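Local coordinates for protein flavoredoxin (Desulfovibrio vulgaris str. 'Miyazaki F', PDB 2D5M) that binds FMN and probably carries electrons as a flavoprotein of the flavin reductase-like family, at the interface of chains A and B. Sequence-based numbering; all coordinates share one arbitrary frame. Chains: chain A/B, flavoredoxin.

The interface of chains A and B. Residues chain A 38, 70, 116, 118, 141; chain B 10-12.
B:Leu10, B:Ala11 and B:Tyr12 run past chain A as an extended stretch of loop, with phi/psi of -160/157° at B:Ala11, so the first and third side chains leave one side of the backbone and the B:Ala11 methyl leaves the other. A:Met116 reaches toward the opening between the side chains of B:Leu10 and B:Tyr12. Its CG lies anti to the backbone N (chi1 179°) and the chain stays extended to the end, carrying the sulfur and terminal methyl to the segment. SD comes to CD2 and CE2 of the B:Tyr12 ring from beyond the ring's outline and well off its plane, 3.7 Å from CE2, the thioether crossing the tyrosine side chain at about a right angle. Methyl CE turns instead to the branch of B:Leu10, 3.7 Å from CG, and also lies 3.5 Å from its carbonyl O. A:Ile118 comes to that same carbonyl with CD1, 3.4 Å from O, and the same CD1 lies 4.0 Å from CB of B:Ala11; CD1 of A:Ile38 also lies 4.2 Å from this CB. Beyond the leucine branch, A:Val141 offers CG1 to CD2 of B:Leu10, crossing it nearly perpendicularly. At the other end, A:Ile70 sets CD1 against the B:Tyr12 backbone, 3.7 Å from O. The patch joins the loop between strands 2-4 and 14-15 of chain B to side chains from strands 36-41, 65-70, 116-126 and 133-144 of chain A; a twin lies across the two-fold axis of the probable functional dimer.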
ATOM      1  N   ILE A  38       2.103  -1.763   5.102  1.00  6.14           N
ATOM      2  CA  ILE A  38       2.145  -2.032   6.538  1.00  6.16           C
ATOM      3  C   ILE A  38       1.218  -3.196   6.813  1.00  6.16           C
ATOM      4  O   ILE A  38       0.110  -3.245   6.258  1.00  7.05           O
ATOM      5  CB  ILE A  38       1.821  -0.781   7.337  1.00  6.16           C
ATOM      6  CG1 ILE A  38       2.854   0.331   7.044  1.00  7.52           C
ATOM      7  CG2 ILE A  38       1.704  -1.069   8.825  1.00  6.56           C
ATOM      8  CD1 ILE A  38       2.471   1.690   7.582  1.00  8.40           C
ATOM      9  N   ILE A  70      12.254   5.462   0.596  1.00  5.62           N
ATOM     10  CA  ILE A  70      11.106   6.011  -0.132  1.00  6.33           C
ATOM     11  C   ILE A  70      11.622   7.140  -1.030  1.00  5.64           C
ATOM     12  O   ILE A  70      12.121   8.125  -0.522  1.00  6.71           O
ATOM     13  CB  ILE A  70      10.040   6.463   0.849  1.00  7.95           C
ATOM     14  CG1 ILE A  70       9.536   5.239   1.634  1.00 12.83           C
ATOM     15  CG2 ILE A  70       8.910   7.179   0.155  1.00  9.88           C
ATOM     16  CD1 ILE A  70       8.399   5.312   2.531  1.00 13.16           C
ATOM     17  N   MET A 116      13.369   9.561   3.192  1.00  7.57           N
ATOM     18  CA  MET A 116      12.843   8.700   4.253  1.00  7.17           C
ATOM     19  C   MET A 116      13.380   7.274   4.056  1.00  7.17           C
ATOM     20  O   MET A 116      13.375   6.743   2.953  1.00  7.41           O
ATOM     21  CB  MET A 116      11.338   8.695   4.209  1.00  9.08           C
ATOM     22  CG  MET A 116      10.622   7.844   5.209  1.00 10.61           C
ATOM     23  SD  MET A 116       8.891   8.395   5.130  1.00 15.42           S
ATOM     24  CE  MET A 116       8.267   7.331   6.366  1.00 20.22           C
ATOM     25  N   ILE A 118      13.514   3.312   6.238  1.00  6.03           N
ATOM     26  CA  ILE A 118      12.992   2.449   7.286  1.00  6.13           C
ATOM     27  C   ILE A 118      13.931   1.258   7.423  1.00  5.81           C
ATOM     28  O   ILE A 118      14.299   0.649   6.400  1.00  5.85           O
ATOM     29  CB  ILE A 118      11.556   1.974   6.905  1.00  6.55           C
ATOM     30  CG1 ILE A 118      10.652   3.127   6.537  1.00  7.10           C
ATOM     31  CG2 ILE A 118      11.009   1.127   8.040  1.00  6.83           C
ATOM     32  CD1 ILE A 118       9.307   2.698   5.979  1.00  8.45           C
ATOM     33  N   VAL A 141      12.521   4.463  11.785  1.00  8.13           N
ATOM     34  CA  VAL A 141      12.148   5.270  10.625  1.00  7.65           C
ATOM     35  C   VAL A 141      12.950   6.579  10.701  1.00  7.94           C
ATOM     36  O   VAL A 141      12.897   7.284  11.710  1.00 10.15           O
ATOM     37  CB  VAL A 141      10.641   5.557  10.645  1.00  8.59           C
ATOM     38  CG1 VAL A 141      10.305   6.465   9.449  1.00 10.50           C
ATOM     39  CG2 VAL A 141       9.816   4.283  10.677  1.00  9.00           C
TER
ATOM     40  N   LEU B  10       5.055   3.931   9.980  1.00  7.93           N
ATOM     41  CA  LEU B  10       5.202   5.136   9.184  1.00  8.18           C
ATOM     42  C   LEU B  10       5.805   4.783   7.844  1.00  7.71           C
ATOM     43  O   LEU B  10       6.959   4.399   7.748  1.00 10.48           O
ATOM     44  CB  LEU B  10       6.038   6.119   9.920  1.00 11.97           C
ATOM     45  CG  LEU B  10       6.168   7.529   9.467  1.00 17.60           C
ATOM     46  CD1 LEU B  10       4.866   8.184   9.079  1.00 18.88           C
ATOM     47  CD2 LEU B  10       6.863   8.365  10.602  1.00 19.18           C
ATOM     48  N   ALA B  11       5.010   4.922   6.801  1.00  7.06           N
ATOM     49  CA  ALA B  11       5.390   4.707   5.428  1.00  7.08           C
ATOM     50  C   ALA B  11       4.395   5.435   4.541  1.00  6.52           C
ATOM     51  O   ALA B  11       3.271   5.695   4.994  1.00  7.36           O
ATOM     52  CB  ALA B  11       5.444   3.239   5.069  1.00  8.42           C
ATOM     53  N   TYR B  12       4.793   5.758   3.308  1.00  6.68           N
ATOM     54  CA  TYR B  12       3.902   6.444   2.388  1.00  6.85           C
ATOM     55  C   TYR B  12       4.097   5.855   0.989  1.00  7.32           C
ATOM     56  O   TYR B  12       5.246   5.490   0.658  1.00  8.15           O
ATOM     57  CB  TYR B  12       4.227   7.904   2.220  1.00  8.24           C
ATOM     58  CG  TYR B  12       4.342   8.712   3.472  1.00  8.26           C
ATOM     59  CD1 TYR B  12       3.256   8.839   4.365  1.00  9.20           C
ATOM     60  CD2 TYR B  12       5.504   9.349   3.798  1.00 12.67           C
ATOM     61  CE1 TYR B  12       3.363   9.570   5.510  1.00  8.86           C
ATOM     62  CE2 TYR B  12       5.595  10.127   4.939  1.00 15.49           C
ATOM     63  CZ  TYR B  12       4.548  10.242   5.792  1.00 14.22           C
ATOM     64  OH  TYR B  12       4.668  10.997   6.942  1.00 17.26           O
TER